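Local coordinates for protein phosphoethanolamine N-methyltransferase 1 (Haemonchus contortus, PDB 4KRG) that probably transfers a methyl group from S-adenosylmethionine to phosphoethanolamine, the first methylation on the nematode route to phosphocholine, at residues K281-A286 with V376-L381; A298-P303 with L310-H315; R304-F309 with S455-L460. All blocks are in the same frame, centred on the assembly; numbering follows the deposited sequence.

Interaction 1 of 3, residues K281-A286 with V376-L381; sequences KIFSNA and VATELL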
loop_
_atom_site.group_PDB
_atom_site.type_symbol
_atom_site.label_atom_id
_atom_site.label_comp_id
_atom_site.label_asym_id
_atom_site.label_seq_id
_atom_site.Cartn_x
_atom_site.Cartn_y
_atom_site.Cartn_z
ATOM N N LYS A 281 -9.486 24.878 -8.640
ATOM C CA LYS A 281 -10.145 25.945 -9.383
ATOM C C LYS A 281 -10.494 25.501 -10.802
ATOM O O LYS A 281 -11.538 25.872 -11.335
ATOM C CB LYS A 281 -9.258 27.194 -9.419
ATOM C CG LYS A 281 -9.799 28.339 -10.278
ATOM C CD LYS A 281 -10.802 29.200 -9.505
ATOM C CE LYS A 281 -11.712 30.018 -10.421
ATOM N NZ LYS A 281 -10.979 31.015 -11.243
ATOM N N ILE A 282 -9.623 24.694 -11.400
ATOM C CA ILE A 282 -9.837 24.187 -12.756
ATOM C C ILE A 282 -10.952 23.149 -12.811
ATOM O O ILE A 282 -11.862 23.247 -13.627
ATOM C CB ILE A 282 -8.559 23.545 -13.318
ATOM C CG1 ILE A 282 -7.389 24.533 -13.272
ATOM C CG2 ILE A 282 -8.800 23.029 -14.720
ATOM C CD1 ILE A 282 -7.651 25.827 -13.977
ATOM N N PHE A 283 -10.870 22.157 -11.933
ATOM C CA PHE A 283 -11.863 21.089 -11.869
ATOM C C PHE A 283 -13.231 21.607 -11.441
ATOM O O PHE A 283 -14.247 20.955 -11.674
ATOM C CB PHE A 283 -11.414 19.994 -10.894
ATOM C CG PHE A 283 -10.433 18.999 -11.480
ATOM C CD1 PHE A 283 -10.793 18.185 -12.552
ATOM C CD2 PHE A 283 -9.168 18.841 -10.925
ATOM C CE1 PHE A 283 -9.902 17.261 -13.079
ATOM C CE2 PHE A 283 -8.273 17.919 -11.449
ATOM C CZ PHE A 283 -8.645 17.124 -12.525
ATOM N N SER A 284 -13.253 22.771 -10.803
ATOM C CA SER A 284 -14.503 23.357 -10.326
ATOM C C SER A 284 -15.474 23.657 -11.466
ATOM O O SER A 284 -16.690 23.656 -11.273
ATOM C CB SER A 284 -14.234 24.623 -9.514
ATOM O OG SER A 284 -13.877 25.699 -10.359
ATOM N N ASN A 285 -14.946 23.901 -12.659
ATOM C CA ASN A 285 -15.808 24.215 -13.793
ATOM C C ASN A 285 -16.134 23.024 -14.695
ATOM O O ASN A 285 -16.661 23.212 -15.791
ATOM C CB ASN A 285 -15.231 25.361 -14.626
ATOM C CG ASN A 285 -16.312 26.267 -15.194
ATOM O OD1 ASN A 285 -17.214 26.704 -14.475
ATOM N ND2 ASN A 285 -16.235 26.538 -16.492
ATOM N N ALA A 286 -15.837 21.807 -14.233
ATOM C CA ALA A 286 -16.126 20.599 -15.012
ATOM C C ALA A 286 -16.768 19.491 -14.189
ATOM O O ALA A 286 -17.384 18.577 -14.735
ATOM C CB ALA A 286 -14.876 20.083 -15.690
ATOM N N VAL A 376 -12.262 10.860 -12.110
ATOM C CA VAL A 376 -11.588 12.155 -12.176
ATOM C C VAL A 376 -10.095 11.857 -12.192
ATOM O O VAL A 376 -9.610 11.098 -11.355
ATOM C CB VAL A 376 -11.919 13.028 -10.957
ATOM C CG1 VAL A 376 -11.227 14.382 -11.063
ATOM C CG2 VAL A 376 -13.428 13.211 -10.822
ATOM N N ALA A 377 -9.363 12.422 -13.146
ATOM C CA ALA A 377 -7.947 12.085 -13.268
ATOM C C ALA A 377 -7.112 13.211 -13.833
ATOM O O ALA A 377 -7.602 14.037 -14.604
ATOM C CB ALA A 377 -7.773 10.838 -14.124
ATOM N N THR A 378 -5.841 13.227 -13.447
ATOM C CA THR A 378 -4.857 14.120 -14.039
ATOM C C THR A 378 -3.891 13.247 -14.842
ATOM O O THR A 378 -3.572 12.146 -14.411
ATOM C CB THR A 378 -4.093 14.929 -12.949
ATOM O OG1 THR A 378 -3.578 14.039 -11.953
ATOM C CG2 THR A 378 -5.014 15.943 -12.266
ATOM N N GLU A 379 -3.446 13.721 -16.006
ATOM C CA GLU A 379 -2.428 13.025 -16.811
ATOM C C GLU A 379 -2.781 11.614 -17.295
ATOM O O GLU A 379 -1.882 10.794 -17.491
ATOM C CB GLU A 379 -1.098 12.937 -16.055
ATOM C CG GLU A 379 -0.433 14.239 -15.770
ATOM C CD GLU A 379 0.870 14.062 -15.021
ATOM O OE1 GLU A 379 0.838 13.596 -13.861
ATOM O OE2 GLU A 379 1.931 14.372 -15.599
ATOM N N LEU A 380 -4.060 11.322 -17.499
ATOM C CA LEU A 380 -4.454 9.986 -17.960
ATOM C C LEU A 380 -3.926 9.661 -19.354
ATOM O O LEU A 380 -3.216 8.675 -19.540
ATOM C CB LEU A 380 -5.975 9.820 -17.941
ATOM C CG LEU A 380 -6.470 8.427 -18.346
ATOM C CD1 LEU A 380 -6.178 7.399 -17.252
ATOM C CD2 LEU A 380 -7.952 8.453 -18.687
ATOM N N LEU A 381 -4.287 10.487 -20.333
ATOM C CA LEU A 381 -3.858 10.273 -21.716
ATOM C C LEU A 381 -2.347 10.445 -21.855
ATOM O O LEU A 381 -1.714 9.793 -22.681
ATOM C CB LEU A 381 -4.578 11.233 -22.665
ATOM C CG LEU A 381 -6.080 11.438 -22.465
ATOM C CD1 LEU A 381 -6.637 12.396 -23.507
ATOM C CD2 LEU A 381 -6.816 10.130 -22.533
#
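Just past T378, whose methyl group meets the ring of F283, the carboxylate of E379 is gripped by two successive backbone N-H groups: R306 N binds E379 OE2 and Q305 N binds OE1. The paired bonds join the turn after strand 372-378, a central strand of a Rossmann-like class I methyltransferase fold in the C-terminal half of the protein, to the loop that follows strand 297-302. E379 is also the N-cap residue of helix 380-383, at a backbone bend with positive phi. Across the contact F283, on the short helix 280-283, does all the touching, and no hydrogen bond crosses. Its CG stands anti to the carbonyl carbon (chi1 -82°), which turns the ring onto the strand. V376 CG1 lies over one face of that ring, 4.2 Å from the F283 ring centroid and 26° off the normal, a CH-pi contact in which the two side chains slide past each other in opposite directions. The nearest ring atom is F283 CE1, 3.8 Å from V376 CG1. T378 comes instead at the edge, crossing F283 at about a right angle with CG2 near the ring plane. L405 of strand 400-408 also touches F283, so the ring packs between strand 372-378 and L405 and borders a bound octyl glucoside. The distal carbon F283 CZ meets two groups at that edge, T378 CG2 at 3.8 Å and the backbone carbonyl oxygen A377 O at 3.9 Å.

Interaction 2 of 3, residues A298-P303 with L310-H315; sequences AYVFTP and LHVNSH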
loop_
_atom_site.group_PDB
_atom_site.type_symbol
_atom_site.label_atom_id
_atom_site.label_comp_id
_atom_site.label_asym_id
_atom_site.label_seq_id
_atom_site.Cartn_x
_atom_site.Cartn_y
_atom_site.Cartn_z
ATOM N N ALA A 298 -16.202 7.847 -6.315
ATOM C CA ALA A 298 -15.423 8.325 -7.451
ATOM C C ALA A 298 -14.103 7.565 -7.556
ATOM O O ALA A 298 -13.474 7.256 -6.549
ATOM C CB ALA A 298 -15.149 9.815 -7.301
ATOM N N TYR A 299 -13.680 7.272 -8.777
ATOM C CA TYR A 299 -12.367 6.689 -9.000
ATOM C C TYR A 299 -11.441 7.822 -9.410
ATOM O O TYR A 299 -11.701 8.513 -10.389
ATOM C CB TYR A 299 -12.452 5.624 -10.094
ATOM C CG TYR A 299 -11.151 4.911 -10.420
ATOM C CD1 TYR A 299 -10.666 3.889 -9.609
ATOM C CD2 TYR A 299 -10.436 5.232 -11.564
ATOM C CE1 TYR A 299 -9.486 3.228 -9.918
ATOM C CE2 TYR A 299 -9.266 4.580 -11.880
ATOM C CZ TYR A 299 -8.796 3.577 -11.056
ATOM O OH TYR A 299 -7.633 2.934 -11.389
ATOM N N VAL A 300 -10.379 8.032 -8.645
ATOM C CA VAL A 300 -9.441 9.115 -8.928
ATOM C C VAL A 300 -8.053 8.562 -9.244
ATOM O O VAL A 300 -7.550 7.690 -8.541
ATOM C CB VAL A 300 -9.387 10.131 -7.760
ATOM C CG1 VAL A 300 -8.212 11.101 -7.924
ATOM C CG2 VAL A 300 -10.695 10.892 -7.660
ATOM N N PHE A 301 -7.442 9.061 -10.314
ATOM C CA PHE A 301 -6.151 8.550 -10.762
ATOM C C PHE A 301 -5.179 9.720 -10.929
ATOM O O PHE A 301 -5.420 10.615 -11.729
ATOM C CB PHE A 301 -6.334 7.783 -12.083
ATOM C CG PHE A 301 -5.047 7.272 -12.697
ATOM C CD1 PHE A 301 -4.431 6.133 -12.212
ATOM C CD2 PHE A 301 -4.483 7.913 -13.791
ATOM C CE1 PHE A 301 -3.264 5.666 -12.783
ATOM C CE2 PHE A 301 -3.326 7.447 -14.366
ATOM C CZ PHE A 301 -2.712 6.328 -13.861
ATOM N N THR A 302 -4.095 9.725 -10.155
ATOM C CA THR A 302 -3.116 10.820 -10.213
ATOM C C THR A 302 -1.669 10.302 -10.232
ATOM O O THR A 302 -1.076 10.067 -9.180
ATOM C CB THR A 302 -3.309 11.822 -9.050
ATOM O OG1 THR A 302 -3.174 11.138 -7.801
ATOM C CG2 THR A 302 -4.679 12.463 -9.110
ATOM N N PRO A 303 -1.099 10.129 -11.438
ATOM C CA PRO A 303 0.252 9.569 -11.563
ATOM C C PRO A 303 1.347 10.571 -11.206
ATOM O O PRO A 303 2.468 10.152 -10.901
ATOM C CB PRO A 303 0.341 9.212 -13.044
ATOM C CG PRO A 303 -0.588 10.178 -13.711
ATOM C CD PRO A 303 -1.728 10.350 -12.753
ATOM N N LEU A 310 0.690 18.215 -9.501
ATOM C CA LEU A 310 -0.408 17.949 -10.425
ATOM C C LEU A 310 -1.187 16.724 -9.946
ATOM O O LEU A 310 -0.771 15.583 -10.155
ATOM C CB LEU A 310 0.113 17.737 -11.851
ATOM C CG LEU A 310 -0.920 17.498 -12.957
ATOM C CD1 LEU A 310 -1.980 18.588 -12.941
ATOM C CD2 LEU A 310 -0.243 17.450 -14.311
ATOM N N HIS A 311 -2.310 16.977 -9.285
ATOM C CA HIS A 311 -3.164 15.911 -8.779
ATOM C C HIS A 311 -4.554 16.444 -8.456
ATOM O O HIS A 311 -4.844 17.618 -8.665
ATOM C CB HIS A 311 -2.538 15.240 -7.547
ATOM C CG HIS A 311 -2.512 16.108 -6.327
ATOM N ND1 HIS A 311 -2.740 15.618 -5.059
ATOM C CD2 HIS A 311 -2.277 17.433 -6.177
ATOM C CE1 HIS A 311 -2.648 16.600 -4.183
ATOM N NE2 HIS A 311 -2.368 17.715 -4.836
ATOM N N VAL A 312 -5.402 15.558 -7.947
ATOM C CA VAL A 312 -6.790 15.857 -7.631
ATOM C C VAL A 312 -6.916 15.971 -6.123
ATOM O O VAL A 312 -6.376 15.140 -5.391
ATOM C CB VAL A 312 -7.711 14.711 -8.108
ATOM C CG1 VAL A 312 -9.139 14.924 -7.627
ATOM C CG2 VAL A 312 -7.663 14.571 -9.617
ATOM N N ASN A 313 -7.612 17.001 -5.658
ATOM C CA ASN A 313 -7.832 17.187 -4.230
ATOM C C ASN A 313 -9.001 16.313 -3.797
ATOM O O ASN A 313 -10.145 16.769 -3.719
ATOM C CB ASN A 313 -8.112 18.658 -3.926
ATOM C CG ASN A 313 -8.122 18.962 -2.450
ATOM O OD1 ASN A 313 -8.197 18.059 -1.613
ATOM N ND2 ASN A 313 -8.048 20.249 -2.115
ATOM N N SER A 314 -8.697 15.048 -3.525
ATOM C CA SER A 314 -9.721 14.054 -3.241
ATOM C C SER A 314 -10.491 14.359 -1.961
ATOM O O SER A 314 -11.664 13.999 -1.830
ATOM C CB SER A 314 -9.103 12.654 -3.194
ATOM O OG SER A 314 -8.722 12.236 -4.494
ATOM N N HIS A 315 -9.836 15.020 -1.014
ATOM C CA HIS A 315 -10.522 15.411 0.202
ATOM C C HIS A 315 -11.566 16.475 -0.086
ATOM O O HIS A 315 -12.680 16.400 0.417
ATOM C CB HIS A 315 -9.538 15.845 1.285
ATOM C CG HIS A 315 -8.965 14.694 2.050
ATOM N ND1 HIS A 315 -7.796 14.064 1.688
ATOM C CD2 HIS A 315 -9.426 14.037 3.141
ATOM C CE1 HIS A 315 -7.552 13.076 2.527
ATOM N NE2 HIS A 315 -8.524 13.036 3.422
HETATM O O HOH W 1 -3.921 12.810 -4.962
#
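This is a buried, largely apolar contact between V300 and T302 on one side and H311, V312 and S314 on the other, where the chain leaving strand 297-302 folds back over it before entering helix 314-321. The two elements open the first beta-alpha-beta unit of the C-terminal Rossmann-like domain. V300 and V312 reach toward each other tip to tip, V300 CG1 lying 3.6 Å from V312 CB. The same methyl, V300 CG1, also rests 3.6 Å from S314 OG. T302 meets V312 at about a right angle: a chi1 of 59° puts OG1 between the backbone N and the carbonyl carbon and turns CG2 anti to the latter, where T302 CG2 packs 3.7 Å from V312 CG2 and sits closer still to V312 N. T302 CB adds a contact with H311 CB at 3.8 Å. T302 OG1 and H311 NE2 have their stronger partners outside the segments, N327 and E274. A water in the plane of the imidazole, 3.0 Å from H311 ND1, makes weak bonds to T302 OG1 and V312 O and so links the segments only loosely. N313, centre of an inverse gamma turn, N-caps the helix through a bond from L316 N to its OD1. Strand 297-302 runs parallel between strands 324-329 and 372-378; V325 of the first touches V300 and S314, V376 of the second touches V312, and helix 314-321 leads away towards strand 324-329.

Interaction 3 of 3, residues R304-F309 with S455-L460; sequences RQRSPF and SGCNYL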
loop_
_atom_site.group_PDB
_atom_site.type_symbol
_atom_site.label_atom_id
_atom_site.label_comp_id
_atom_site.label_asym_id
_atom_site.label_seq_id
_atom_site.Cartn_x
_atom_site.Cartn_y
_atom_site.Cartn_z
ATOM N N ARG A 304 1.026 11.863 -11.256
ATOM C CA ARG A 304 1.976 12.928 -10.921
ATOM C C ARG A 304 3.301 12.773 -11.661
ATOM O O ARG A 304 4.359 12.678 -11.041
ATOM C CB ARG A 304 2.222 12.981 -9.411
ATOM C CG ARG A 304 0.958 13.184 -8.576
ATOM C CD ARG A 304 1.267 13.001 -7.108
ATOM N NE ARG A 304 0.074 12.882 -6.279
ATOM C CZ ARG A 304 -0.114 13.553 -5.150
ATOM N NH1 ARG A 304 0.814 14.393 -4.719
ATOM N NH2 ARG A 304 -1.225 13.383 -4.454
ATOM N N GLN A 305 3.233 12.750 -12.988
ATOM C CA GLN A 305 4.428 12.607 -13.804
ATOM C C GLN A 305 5.100 13.947 -14.076
ATOM O O GLN A 305 6.286 14.125 -13.804
ATOM C CB GLN A 305 4.113 11.916 -15.129
ATOM C CG GLN A 305 5.339 11.821 -16.010
ATOM C CD GLN A 305 5.057 11.277 -17.390
ATOM O OE1 GLN A 305 5.552 10.210 -17.757
ATOM N NE2 GLN A 305 4.283 12.022 -18.179
ATOM N N ARG A 306 4.342 14.892 -14.619
ATOM C CA ARG A 306 4.896 16.193 -14.973
ATOM C C ARG A 306 5.315 16.974 -13.734
ATOM O O ARG A 306 6.268 17.744 -13.769
ATOM C CB ARG A 306 3.883 16.995 -15.791
ATOM C CG ARG A 306 4.367 18.369 -16.231
ATOM C CD ARG A 306 5.633 18.276 -17.061
ATOM N NE ARG A 306 5.469 17.372 -18.195
ATOM C CZ ARG A 306 6.454 16.993 -19.002
ATOM N NH1 ARG A 306 7.685 17.442 -18.804
ATOM N NH2 ARG A 306 6.206 16.163 -20.005
ATOM N N SER A 307 4.609 16.762 -12.635
ATOM C CA SER A 307 4.824 17.552 -11.436
ATOM C C SER A 307 4.220 16.854 -10.236
ATOM O O SER A 307 3.159 16.251 -10.346
ATOM C CB SER A 307 4.169 18.925 -11.599
ATOM O OG SER A 307 4.002 19.554 -10.340
ATOM N N PRO A 308 4.881 16.949 -9.073
ATOM C CA PRO A 308 4.297 16.347 -7.868
ATOM C C PRO A 308 3.011 17.047 -7.435
ATOM O O PRO A 308 2.185 16.467 -6.723
ATOM C CB PRO A 308 5.390 16.550 -6.813
ATOM C CG PRO A 308 6.184 17.713 -7.310
ATOM C CD PRO A 308 6.169 17.606 -8.800
ATOM N N PHE A 309 2.848 18.291 -7.874
ATOM C CA PHE A 309 1.705 19.106 -7.484
ATOM C C PHE A 309 0.504 18.949 -8.410
ATOM O O PHE A 309 -0.571 19.490 -8.140
ATOM C CB PHE A 309 2.125 20.574 -7.390
ATOM C CG PHE A 309 3.334 20.787 -6.527
ATOM C CD1 PHE A 309 3.330 20.382 -5.202
ATOM C CD2 PHE A 309 4.481 21.370 -7.040
ATOM C CE1 PHE A 309 4.443 20.558 -4.403
ATOM C CE2 PHE A 309 5.591 21.555 -6.246
ATOM C CZ PHE A 309 5.573 21.146 -4.921
ATOM N N SER A 455 4.684 24.026 -13.707
ATOM C CA SER A 455 4.777 22.825 -14.533
ATOM C C SER A 455 5.186 23.205 -15.952
ATOM O O SER A 455 5.981 22.510 -16.583
ATOM C CB SER A 455 3.451 22.081 -14.553
ATOM O OG SER A 455 2.460 22.841 -15.203
ATOM N N GLY A 456 4.652 24.321 -16.441
ATOM C CA GLY A 456 5.117 24.913 -17.681
ATOM C C GLY A 456 4.465 24.333 -18.915
ATOM O O GLY A 456 4.925 24.568 -20.033
ATOM N N CYS A 457 3.393 23.573 -18.711
ATOM C CA CYS A 457 2.683 22.928 -19.809
ATOM C C CYS A 457 1.386 23.647 -20.125
ATOM O O CYS A 457 0.901 24.442 -19.322
ATOM C CB CYS A 457 2.361 21.480 -19.445
ATOM S SG CYS A 457 3.794 20.430 -19.409
ATOM N N ASN A 458 0.825 23.363 -21.298
ATOM C CA ASN A 458 -0.535 23.776 -21.611
ATOM C C ASN A 458 -1.508 22.748 -21.035
ATOM O O ASN A 458 -1.099 21.633 -20.720
ATOM C CB ASN A 458 -0.707 23.914 -23.121
ATOM C CG ASN A 458 0.229 24.930 -23.707
ATOM O OD1 ASN A 458 0.431 25.993 -23.129
ATOM N ND2 ASN A 458 0.828 24.607 -24.843
ATOM N N TYR A 459 -2.779 23.118 -20.877
ATOM C CA TYR A 459 -3.745 22.213 -20.257
ATOM C C TYR A 459 -5.093 22.156 -20.950
ATOM O O TYR A 459 -5.659 23.181 -21.324
ATOM C CB TYR A 459 -3.939 22.547 -18.773
ATOM C CG TYR A 459 -2.767 22.141 -17.925
ATOM C CD1 TYR A 459 -2.632 20.832 -17.480
ATOM C CD2 TYR A 459 -1.784 23.059 -17.585
ATOM C CE1 TYR A 459 -1.550 20.449 -16.710
ATOM C CE2 TYR A 459 -0.696 22.689 -16.814
ATOM C CZ TYR A 459 -0.585 21.384 -16.384
ATOM O OH TYR A 459 0.489 21.005 -15.625
ATOM N N LEU A 460 -5.594 20.935 -21.108
ATOM C CA LEU A 460 -6.934 20.706 -21.616
ATOM C C LEU A 460 -7.787 20.123 -20.505
ATOM O O LEU A 460 -7.330 19.279 -19.726
ATOM C CB LEU A 460 -6.910 19.732 -22.795
ATOM C CG LEU A 460 -6.087 20.109 -24.026
ATOM C CD1 LEU A 460 -6.111 18.976 -25.040
ATOM C CD2 LEU A 460 -6.603 21.395 -24.650
#
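R306 leaves the backbone extended, CG anti to N (chi1 -179°), then turns at chi2 (58°) and chi3 (54°), a bend that lays CG, CD and NE against the sulfur of C457. R306 CD is 3.7 Å from C457 SG, which meets the guanidinium obliquely. The touch is van der Waals packing at a partly exposed place near the start of strand 458-465. Beside it R306 CG lies 4.2 Å from S455 CB, and S307 CB faces S455 CB a little further off. Each side is braced from within. S307 OG accepts F309 N at 3.0 Å, closing an ST turn, and the F309 ring carries P308 CG over one face. On the other side Y459 OH donates to S455 OG at 2.7 Å, with the serine oxygen in the plane of the ring at its edge, so the tyrosine ties the loop to the strand that follows. R304 forms a salt bridge with E329, and W278 meets Y459 edge-to-face. The loop 304-309 thus follows strand 297-302 and abuts the start of strand 458-465, which runs antiparallel to both 400-408 and 428-432; helix 434-448 supplies E441, bound to S455 N.

In the fold
From the N terminus, helix 280-283 comes first, then strand 297-302, whose following loop turns back at 310-315, so interaction 2 closes a short loop of six intervening residues. It is nested inside the much longer loop closed by interaction 1, when strand 372-378 returns beside strand 297-302 and the backbones of V376, Y299 and F301 pair. Interaction 3 alternates with both: its first segment, 304-309, fills the loop inside interaction 2, and its second lies near the C terminus. Together the three tie helix 280-283, two neighbouring central strands, the loop from the first of them to helix 314-321, and the antiparallel last strand into the C-terminal domain, on one side of the chain's centre.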